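Local coordinates for protein ethylbenzene dehydrogenase alpha-subunit (Aromatoleum aromaticum, PDB 2IVF) that is the alpha subunit of a three-subunit molybdopterin oxidoreductase and binds a molybdenum atom, two pterin guanine dinucleotide groups and an iron/sulfur cluster, at residues Y656-T662 against F673-A679; D840-T846 against R967-I973. All coordinates share one frame. Residues are numbered along the deposited sequence.

Both contacts pair antiparallel strands, and each sends one basic residue to MD1. Interaction 1 closes first along the chain, before interaction 2 opens. It is a local hairpin, with 10 residues between its segments, in the small antiparallel sheet 659-661, 670-676, 767-769. Interaction 2 has 120 residues between its segments and closes the six-stranded barrel of the molybdopterin dinucleotide binding domain. The centres lie about 43 Å apart and the nearest atoms about 23 Å apart, so the contacts do not touch. MD1 spans the gap: K658 holds its guanine end and R967 its pterin end. MD1 is thus held, among other residues, by basic side chains next to two separate sheets of one chain.

Interaction 1: Y656-T662 against F673-A679; sequences YEKHEMT and FVDRSVA. With MD1 (phosphoric acid 4-(2-amino-4-oxo-3,4,5,6,-tetrahydro-pteridin-6-yl)-2-hydroxy-3,4-dimercapto-but-3-en-yl ester guanylate ester), chain N.
The backbone carbonyl of Y656 takes two NH groups from a turn of the other segment. S677 N to Y656 O is 2.7 Å, and V678 N to Y656 O is 3.4 Å and weak. Y656 is left-handed (phi/psi 81/-6), and the chain turns a corner at K658. Beyond it, strand 659-661 runs antiparallel to strand 673-676, at 173° and 4.7 Å between axes. E660 and V674 form the hydrogen-bonded pair: E660 N to V674 O and V674 N to E660 O are both 2.9 Å. M661 and F673 form the next, non-hydrogen-bonded pair. H659 CA lies 3.2 Å from V674 O in a CA-H...O contact. R676 CB sits over one face of the H659 ring (chi1 m), 3.8 Å from its centroid, a CH-pi contact. Water 2 links H659 NE2 (3.0 Å) and D675 OD1 (2.6 Å). D675 has its strongest polar partner in N78. Water 1 links E657 O (2.7 Å) and R676 NE (3.0 Å). The CA-to-CB bond of K658 points away from 673-679. Its side chain is p at chi1, then extended. K658 NZ donates to MD1 O6, the guanine oxygen, at 2.9 Å, forms a salt bridge with E687 and hydrogen-bonds A653 O. The pairing is a beta hairpin; the corner just before its first strand carries K658. The side chain of T662 is about 6 Å from the iron/sulfur cluster. Strand 670-676 lies between 659-661 and 767-769. Helix 736-749 packs on M661 and F673, helix 759-765 on H659, M661 and F673, and strand 94-99 on Y656, S677 and V678.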
loop_
_atom_site.group_PDB
_atom_site.type_symbol
_atom_site.label_atom_id
_atom_site.label_comp_id
_atom_site.label_asym_id
_atom_site.label_seq_id
_atom_site.Cartn_x
_atom_site.Cartn_y
_atom_site.Cartn_z
ATOM N N TYR A 656 3.148 -14.205 11.250
ATOM C CA TYR A 656 3.247 -14.199 12.727
ATOM C C TYR A 656 2.762 -15.487 13.349
ATOM O O TYR A 656 2.887 -15.678 14.573
ATOM C CB TYR A 656 2.464 -13.090 13.418
ATOM C CG TYR A 656 2.604 -11.659 12.963
ATOM C CD1 TYR A 656 3.672 -11.225 12.170
ATOM C CD2 TYR A 656 1.653 -10.720 13.373
ATOM C CE1 TYR A 656 3.763 -9.899 11.760
ATOM C CE2 TYR A 656 1.716 -9.416 12.982
ATOM C CZ TYR A 656 2.796 -8.984 12.183
ATOM O OH TYR A 656 2.872 -7.677 11.807
ATOM N N GLU A 657 2.217 -16.383 12.542
ATOM C CA GLU A 657 1.570 -17.616 13.051
ATOM C C GLU A 657 2.329 -18.871 12.646
ATOM O O GLU A 657 1.875 -20.004 12.883
ATOM C CB GLU A 657 0.159 -17.735 12.521
ATOM C CG GLU A 657 -0.793 -16.636 12.987
ATOM C CD GLU A 657 -2.190 -16.784 12.418
ATOM O OE1 GLU A 657 -2.330 -17.443 11.375
ATOM O OE2 GLU A 657 -3.151 -16.232 13.013
ATOM N N LYS A 658 3.486 -18.653 12.016
ATOM C CA LYS A 658 4.368 -19.711 11.544
ATOM C C LYS A 658 5.763 -19.155 11.361
ATOM O O LYS A 658 5.961 -17.996 10.978
ATOM C CB LYS A 658 3.870 -20.280 10.230
ATOM C CG LYS A 658 3.874 -19.293 9.084
ATOM C CD LYS A 658 2.989 -19.832 7.908
ATOM C CE LYS A 658 2.940 -18.739 6.863
ATOM N NZ LYS A 658 1.946 -19.017 5.783
ATOM N N HIS A 659 6.765 -19.971 11.660
ATOM C CA HIS A 659 8.159 -19.497 11.495
ATOM C C HIS A 659 8.430 -19.308 10.006
ATOM O O HIS A 659 7.997 -20.130 9.165
ATOM C CB HIS A 659 9.141 -20.490 12.031
ATOM C CG HIS A 659 8.927 -20.845 13.460
ATOM N ND1 HIS A 659 8.051 -21.834 13.853
ATOM C CD2 HIS A 659 9.489 -20.361 14.591
ATOM C CE1 HIS A 659 8.068 -21.931 15.170
ATOM N NE2 HIS A 659 8.946 -21.063 15.644
ATOM N N GLU A 660 9.111 -18.209 9.683
ATOM C CA GLU A 660 9.485 -17.915 8.304
ATOM C C GLU A 660 10.648 -16.961 8.250
ATOM O O GLU A 660 11.149 -16.489 9.268
ATOM C CB GLU A 660 8.276 -17.304 7.558
ATOM C CG GLU A 660 7.502 -18.266 6.679
ATOM C CD GLU A 660 8.291 -18.683 5.447
ATOM O OE1 GLU A 660 9.406 -18.151 5.256
ATOM O OE2 GLU A 660 7.805 -19.534 4.679
ATOM N N MET A 661 11.094 -16.692 7.027
ATOM C CA MET A 661 12.107 -15.698 6.804
ATOM C C MET A 661 11.674 -14.928 5.584
ATOM O O MET A 661 11.149 -15.539 4.653
ATOM C CB MET A 661 13.387 -16.400 6.475
ATOM C CG MET A 661 14.575 -15.560 6.410
ATOM S SD MET A 661 15.995 -16.697 6.415
ATOM C CE MET A 661 15.687 -17.566 4.917
ATOM N N THR A 662 11.895 -13.617 5.573
ATOM C CA THR A 662 11.544 -12.828 4.401
ATOM C C THR A 662 12.468 -13.171 3.214
ATOM O O THR A 662 13.410 -13.930 3.349
ATOM C CB THR A 662 11.622 -11.370 4.722
ATOM O OG1 THR A 662 12.934 -11.080 5.196
ATOM C CG2 THR A 662 10.610 -11.024 5.805
ATOM N N PHE A 673 13.585 -12.403 10.280
ATOM C CA PHE A 673 12.947 -13.517 10.959
ATOM C C PHE A 673 11.487 -13.252 11.296
ATOM O O PHE A 673 11.107 -12.159 11.733
ATOM C CB PHE A 673 13.718 -13.804 12.242
ATOM C CG PHE A 673 13.131 -14.884 13.090
ATOM C CD1 PHE A 673 12.987 -16.163 12.599
ATOM C CD2 PHE A 673 12.755 -14.632 14.380
ATOM C CE1 PHE A 673 12.450 -17.209 13.416
ATOM C CE2 PHE A 673 12.253 -15.645 15.203
ATOM C CZ PHE A 673 12.101 -16.938 14.714
ATOM N N VAL A 674 10.652 -14.262 11.063
ATOM C CA VAL A 674 9.275 -14.169 11.416
ATOM C C VAL A 674 9.012 -15.305 12.384
ATOM O O VAL A 674 9.078 -16.474 12.029
ATOM C CB VAL A 674 8.327 -14.242 10.206
ATOM C CG1 VAL A 674 6.859 -14.131 10.688
ATOM C CG2 VAL A 674 8.631 -13.178 9.130
ATOM N N ASP A 675 8.722 -14.939 13.621
ATOM C CA ASP A 675 8.470 -15.907 14.635
ATOM C C ASP A 675 7.038 -16.433 14.530
ATOM O O ASP A 675 6.154 -15.812 13.931
ATOM C CB ASP A 675 8.711 -15.312 16.040
ATOM C CG ASP A 675 9.142 -16.354 17.068
ATOM O OD1 ASP A 675 9.106 -17.585 16.822
ATOM O OD2 ASP A 675 9.510 -15.930 18.187
ATOM N N ARG A 676 6.829 -17.571 15.158
ATOM C CA ARG A 676 5.488 -18.017 15.467
ATOM C C ARG A 676 5.084 -17.319 16.799
ATOM O O ARG A 676 5.321 -17.835 17.871
ATOM C CB ARG A 676 5.488 -19.534 15.549
ATOM C CG ARG A 676 4.118 -20.178 15.724
ATOM C CD ARG A 676 4.282 -21.686 15.813
ATOM N NE ARG A 676 3.028 -22.426 15.833
ATOM C CZ ARG A 676 2.349 -22.770 16.937
ATOM N NH1 ARG A 676 2.758 -22.405 18.146
ATOM N NH2 ARG A 676 1.241 -23.469 16.827
ATOM N N SER A 677 4.480 -16.142 16.707
ATOM C CA SER A 677 4.082 -15.353 17.882
ATOM C C SER A 677 2.878 -15.947 18.572
ATOM O O SER A 677 2.820 -15.970 19.778
ATOM C CB SER A 677 3.777 -13.900 17.503
ATOM O OG SER A 677 4.943 -13.213 17.131
ATOM N N VAL A 678 1.965 -16.494 17.787
ATOM C CA VAL A 678 0.732 -17.101 18.279
ATOM C C VAL A 678 0.447 -18.314 17.412
ATOM O O VAL A 678 0.951 -18.382 16.281
ATOM C CB VAL A 678 -0.448 -16.118 18.154
ATOM C CG1 VAL A 678 -0.263 -14.896 19.082
ATOM C CG2 VAL A 678 -0.591 -15.699 16.705
ATOM N N ALA A 679 -0.296 -19.276 17.961
ATOM C CA ALA A 679 -0.710 -20.473 17.255
ATOM C C ALA A 679 -1.651 -20.035 16.153
ATOM O O ALA A 679 -2.427 -19.079 16.341
ATOM C CB ALA A 679 -1.429 -21.501 18.208
HETATM P PB MD1 N . -1.115 -13.123 -6.988
HETATM O O3B MD1 N . -1.725 -12.234 -5.831
HETATM O O1B MD1 N . 0.137 -13.726 -6.461
HETATM O O2B MD1 N . -2.140 -13.913 -7.706
HETATM O O3A MD1 N . -0.681 -12.007 -8.029
HETATM C C10 MD1 N . 0.623 -11.388 -8.016
HETATM C C11 MD1 N . 0.513 -10.280 -9.052
HETATM O O11 MD1 N . -0.223 -9.221 -8.351
HETATM C C12 MD1 N . 1.879 -9.757 -9.405
HETATM S S12 MD1 N . 3.248 -10.073 -8.429
HETATM C C13 MD1 N . 2.069 -8.942 -10.493
HETATM S S13 MD1 N . 3.577 -8.294 -10.884
HETATM C C14 MD1 N . 0.974 -8.587 -11.425
HETATM N N15 MD1 N . 0.627 -7.215 -11.579
HETATM C C16 MD1 N . -0.458 -6.834 -12.326
HETATM C C15 MD1 N . -0.648 -5.479 -12.522
HETATM O O14 MD1 N . 0.147 -4.625 -12.045
HETATM N N17 MD1 N . -1.781 -5.155 -13.197
HETATM C C17 MD1 N . -2.636 -6.129 -13.715
HETATM N N16 MD1 N . -3.697 -5.695 -14.381
HETATM N N18 MD1 N . -2.391 -7.438 -13.545
HETATM C C20 MD1 N . -1.318 -7.791 -12.869
HETATM N N8 MD1 N . -1.037 -9.113 -12.737
HETATM C C7 MD1 N . 0.050 -9.651 -11.965
HETATM P PA MD1 N . -3.049 -12.362 -4.926
HETATM O O1A MD1 N . -2.744 -11.583 -3.688
HETATM O O2A MD1 N . -4.200 -11.914 -5.741
HETATM O "O5'" MD1 N . -3.220 -13.895 -4.589
HETATM C "C5'" MD1 N . -2.283 -14.448 -3.671
HETATM C "C4'" MD1 N . -3.000 -15.184 -2.615
HETATM O "O4'" MD1 N . -1.974 -15.530 -1.693
HETATM C "C1'" MD1 N . -2.638 -15.587 -0.430
HETATM N N9 MD1 N . -1.741 -15.523 0.731
HETATM C C4 MD1 N . -1.441 -16.578 1.474
HETATM N N3 MD1 N . -1.832 -17.868 1.339
HETATM C C2 MD1 N . -1.399 -18.792 2.197
HETATM N N2 MD1 N . -1.774 -20.092 2.062
HETATM N N1 MD1 N . -0.620 -18.378 3.260
HETATM C C6 MD1 N . -0.189 -17.088 3.457
HETATM O O6 MD1 N . 0.564 -16.840 4.398
HETATM C C5 MD1 N . -0.609 -16.136 2.515
HETATM N N7 MD1 N . -0.441 -14.826 2.369
HETATM C C8 MD1 N . -1.124 -14.470 1.277
HETATM C "C2'" MD1 N . -3.561 -14.372 -0.425
HETATM O "O2'" MD1 N . -4.690 -14.504 0.473
HETATM C "C3'" MD1 N . -3.960 -14.225 -1.901
HETATM O "O3'" MD1 N . -5.332 -14.635 -2.139
HETATM O O HOH W 1 2.552 -22.643 12.874
HETATM O O HOH W 2 10.032 -19.711 18.090
#

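Interaction 2: D840-T846 against R967-I973; sequences DHPFKIT and RGVRVSI. With MD1 (phosphoric acid 4-(2-amino-4-oxo-3,4,5,6,-tetrahydro-pteridin-6-yl)-2-hydroxy-3,4-dimercapto-but-3-en-yl ester guanylate ester), chain N.
F843 and I973 fit closely: I973 CD1 sits over the F843 ring face, 3.5 Å from its centroid and 4° off the normal. F843 has chi1 m and I973 is m, t. F843 CB also meets V971 CG2 at 3.7 Å. I845 CG2 fits between V969 CB (3.9 Å) and V971 CG1 (4.0 Å). L894, C916 and M876 add to this barrel core. Strands 843-846 and 969-973 are antiparallel but strongly twisted, at 116°. F843 pairs with V971 (F843 N to V971 O 2.9 Å, V971 N to F843 O 3.0 Å). I845 N to V969 O and G968 N to I845 O are both 2.8 Å. At phi 100°, a CB on G968 would jam against the R967 carbonyl oxygen. K844 and R970 share the other face. R970 NH1 donates a hydrogen bond to H841 O at 2.9 Å. This pair closes the double-psi barrel. R967 NH2 donates to MD1 O14 at 2.8 Å and makes a salt bridge to MGD, so the loop leading into the strand ties the barrel to both groups.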
loop_
_atom_site.group_PDB
_atom_site.type_symbol
_atom_site.label_atom_id
_atom_site.label_comp_id
_atom_site.label_asym_id
_atom_site.label_seq_id
_atom_site.Cartn_x
_atom_site.Cartn_y
_atom_site.Cartn_z
ATOM N N ASP A 840 -10.490 -0.711 -31.373
ATOM C CA ASP A 840 -10.266 0.688 -31.526
ATOM C C ASP A 840 -11.148 1.443 -30.554
ATOM O O ASP A 840 -12.286 1.828 -30.874
ATOM C CB ASP A 840 -10.585 1.102 -32.961
ATOM C CG ASP A 840 -10.230 2.554 -33.212
ATOM O OD1 ASP A 840 -9.621 3.166 -32.310
ATOM O OD2 ASP A 840 -10.586 3.072 -34.267
ATOM N N HIS A 841 -10.619 1.651 -29.361
ATOM C CA HIS A 841 -11.313 2.327 -28.306
ATOM C C HIS A 841 -10.369 3.382 -27.842
ATOM O O HIS A 841 -9.164 3.212 -27.949
ATOM C CB HIS A 841 -11.658 1.347 -27.164
ATOM C CG HIS A 841 -12.744 0.374 -27.524
ATOM N ND1 HIS A 841 -12.481 -0.906 -27.970
ATOM C CD2 HIS A 841 -14.081 0.507 -27.545
ATOM C CE1 HIS A 841 -13.614 -1.506 -28.273
ATOM N NE2 HIS A 841 -14.605 -0.676 -28.015
ATOM N N PRO A 842 -10.905 4.484 -27.338
ATOM C CA PRO A 842 -10.079 5.664 -27.176
ATOM C C PRO A 842 -9.220 5.783 -25.929
ATOM O O PRO A 842 -8.270 6.551 -25.985
ATOM C CB PRO A 842 -11.095 6.799 -27.222
ATOM C CG PRO A 842 -12.240 6.252 -26.591
ATOM C CD PRO A 842 -12.286 4.765 -26.942
ATOM N N PHE A 843 -9.492 5.058 -24.836
ATOM C CA PHE A 843 -8.637 5.197 -23.665
ATOM C C PHE A 843 -7.580 4.108 -23.703
ATOM O O PHE A 843 -7.808 3.023 -24.227
ATOM C CB PHE A 843 -9.385 5.103 -22.336
ATOM C CG PHE A 843 -10.333 6.234 -22.100
ATOM C CD1 PHE A 843 -11.576 6.222 -22.700
ATOM C CD2 PHE A 843 -9.966 7.342 -21.314
ATOM C CE1 PHE A 843 -12.464 7.275 -22.509
ATOM C CE2 PHE A 843 -10.855 8.396 -21.124
ATOM C CZ PHE A 843 -12.096 8.355 -21.701
ATOM N N LYS A 844 -6.422 4.434 -23.171
ATOM C CA LYS A 844 -5.381 3.452 -22.867
ATOM C C LYS A 844 -5.383 3.230 -21.373
ATOM O O LYS A 844 -5.187 4.169 -20.595
ATOM C CB LYS A 844 -4.029 3.927 -23.361
ATOM C CG LYS A 844 -3.821 3.680 -24.824
ATOM C CD LYS A 844 -2.347 3.851 -25.132
ATOM C CE LYS A 844 -2.051 3.557 -26.557
ATOM N NZ LYS A 844 -0.607 3.753 -26.801
ATOM N N ILE A 845 -5.621 1.976 -20.963
ATOM C CA ILE A 845 -5.753 1.676 -19.564
ATOM C C ILE A 845 -4.404 1.242 -19.019
ATOM O O ILE A 845 -3.739 0.362 -19.574
ATOM C CB ILE A 845 -6.880 0.620 -19.314
ATOM C CG1 ILE A 845 -7.201 0.516 -17.817
ATOM C CG2 ILE A 845 -6.544 -0.771 -19.951
ATOM C CD1 ILE A 845 -8.653 0.017 -17.606
ATOM N N THR A 846 -4.026 1.855 -17.912
ATOM C CA THR A 846 -2.846 1.471 -17.207
ATOM C C THR A 846 -3.219 1.056 -15.780
ATOM O O THR A 846 -4.370 1.227 -15.326
ATOM C CB THR A 846 -1.773 2.597 -17.191
ATOM O OG1 THR A 846 -2.232 3.726 -16.438
ATOM C CG2 THR A 846 -1.368 3.031 -18.633
ATOM N N ARG A 967 -0.733 -3.052 -20.105
ATOM C CA ARG A 967 -0.588 -1.638 -19.977
ATOM C C ARG A 967 -0.789 -1.023 -21.361
ATOM O O ARG A 967 -0.026 -1.313 -22.321
ATOM C CB ARG A 967 0.803 -1.302 -19.410
ATOM C CG ARG A 967 1.131 -1.896 -18.052
ATOM C CD ARG A 967 0.353 -1.142 -16.943
ATOM N NE ARG A 967 0.853 -1.395 -15.601
ATOM C CZ ARG A 967 0.357 -2.268 -14.734
ATOM N NH1 ARG A 967 -0.685 -3.025 -15.028
ATOM N NH2 ARG A 967 0.904 -2.371 -13.536
ATOM N N GLY A 968 -1.853 -0.224 -21.494
ATOM C CA GLY A 968 -2.146 0.439 -22.733
ATOM C C GLY A 968 -3.220 -0.254 -23.541
ATOM O O GLY A 968 -3.521 0.147 -24.652
ATOM N N VAL A 969 -3.802 -1.320 -22.986
ATOM C CA VAL A 969 -4.947 -1.937 -23.612
ATOM C C VAL A 969 -6.019 -0.866 -23.825
ATOM O O VAL A 969 -6.157 0.093 -23.034
ATOM C CB VAL A 969 -5.447 -3.129 -22.807
ATOM C CG1 VAL A 969 -6.889 -3.589 -23.266
ATOM C CG2 VAL A 969 -4.425 -4.295 -22.972
ATOM N N ARG A 970 -6.752 -1.012 -24.907
ATOM C CA ARG A 970 -7.775 -0.072 -25.240
ATOM C C ARG A 970 -9.077 -0.384 -24.530
ATOM O O ARG A 970 -9.561 -1.513 -24.559
ATOM C CB ARG A 970 -8.035 -0.093 -26.744
ATOM C CG ARG A 970 -6.840 0.336 -27.587
ATOM C CD ARG A 970 -6.199 1.634 -27.114
ATOM N NE ARG A 970 -5.167 2.170 -28.008
ATOM C CZ ARG A 970 -5.401 3.017 -29.031
ATOM N NH1 ARG A 970 -6.621 3.444 -29.346
ATOM N NH2 ARG A 970 -4.398 3.467 -29.777
ATOM N N VAL A 971 -9.679 0.654 -23.960
ATOM C CA VAL A 971 -11.014 0.569 -23.416
ATOM C C VAL A 971 -11.806 1.802 -23.798
ATOM O O VAL A 971 -11.233 2.832 -24.078
ATOM C CB VAL A 971 -11.014 0.441 -21.898
ATOM C CG1 VAL A 971 -10.273 -0.837 -21.510
ATOM C CG2 VAL A 971 -10.437 1.708 -21.213
ATOM N N SER A 972 -13.124 1.635 -23.874
ATOM C CA SER A 972 -14.081 2.740 -23.916
ATOM C C SER A 972 -14.685 2.874 -22.510
ATOM O O SER A 972 -14.691 1.923 -21.760
ATOM C CB SER A 972 -15.154 2.423 -24.936
ATOM O OG SER A 972 -14.767 2.805 -26.253
ATOM N N ILE A 973 -15.167 4.053 -22.150
ATOM C CA ILE A 973 -15.797 4.253 -20.851
ATOM C C ILE A 973 -17.149 4.928 -21.057
ATOM O O ILE A 973 -17.280 5.845 -21.860
ATOM C CB ILE A 973 -14.895 5.106 -19.925
ATOM C CG1 ILE A 973 -13.524 4.467 -19.751
ATOM C CG2 ILE A 973 -15.566 5.331 -18.584
ATOM C CD1 ILE A 973 -12.407 5.446 -19.135
HETATM P PB MD1 N . -1.115 -13.123 -6.988
HETATM O O3B MD1 N . -1.725 -12.234 -5.831
HETATM O O1B MD1 N . 0.137 -13.726 -6.461
HETATM O O2B MD1 N . -2.140 -13.913 -7.706
HETATM O O3A MD1 N . -0.681 -12.007 -8.029
HETATM C C10 MD1 N . 0.623 -11.388 -8.016
HETATM C C11 MD1 N . 0.513 -10.280 -9.052
HETATM O O11 MD1 N . -0.223 -9.221 -8.351
HETATM C C12 MD1 N . 1.879 -9.757 -9.405
HETATM S S12 MD1 N . 3.248 -10.073 -8.429
HETATM C C13 MD1 N . 2.069 -8.942 -10.493
HETATM S S13 MD1 N . 3.577 -8.294 -10.884
HETATM C C14 MD1 N . 0.974 -8.587 -11.425
HETATM N N15 MD1 N . 0.627 -7.215 -11.579
HETATM C C16 MD1 N . -0.458 -6.834 -12.326
HETATM C C15 MD1 N . -0.648 -5.479 -12.522
HETATM O O14 MD1 N . 0.147 -4.625 -12.045
HETATM N N17 MD1 N . -1.781 -5.155 -13.197
HETATM C C17 MD1 N . -2.636 -6.129 -13.715
HETATM N N16 MD1 N . -3.697 -5.695 -14.381
HETATM N N18 MD1 N . -2.391 -7.438 -13.545
HETATM C C20 MD1 N . -1.318 -7.791 -12.869
HETATM N N8 MD1 N . -1.037 -9.113 -12.737
HETATM C C7 MD1 N . 0.050 -9.651 -11.965
HETATM P PA MD1 N . -3.049 -12.362 -4.926
HETATM O O1A MD1 N . -2.744 -11.583 -3.688
HETATM O O2A MD1 N . -4.200 -11.914 -5.741
HETATM O "O5'" MD1 N . -3.220 -13.895 -4.589
HETATM C "C5'" MD1 N . -2.283 -14.448 -3.671
HETATM C "C4'" MD1 N . -3.000 -15.184 -2.615
HETATM O "O4'" MD1 N . -1.974 -15.530 -1.693
HETATM C "C1'" MD1 N . -2.638 -15.587 -0.430
HETATM N N9 MD1 N . -1.741 -15.523 0.731
HETATM C C4 MD1 N . -1.441 -16.578 1.474
HETATM N N3 MD1 N . -1.832 -17.868 1.339
HETATM C C2 MD1 N . -1.399 -18.792 2.197
HETATM N N2 MD1 N . -1.774 -20.092 2.062
HETATM N N1 MD1 N . -0.620 -18.378 3.260
HETATM C C6 MD1 N . -0.189 -17.088 3.457
HETATM O O6 MD1 N . 0.564 -16.840 4.398
HETATM C C5 MD1 N . -0.609 -16.136 2.515
HETATM N N7 MD1 N . -0.441 -14.826 2.369
HETATM C C8 MD1 N . -1.124 -14.470 1.277
HETATM C "C2'" MD1 N . -3.561 -14.372 -0.425
HETATM O "O2'" MD1 N . -4.690 -14.504 0.473
HETATM C "C3'" MD1 N . -3.960 -14.225 -1.901
HETATM O "O3'" MD1 N . -5.332 -14.635 -2.139
HETATM O O HOH W 3 -7.854 5.336 -31.891
HETATM O O HOH W 4 -1.550 2.577 -29.411
#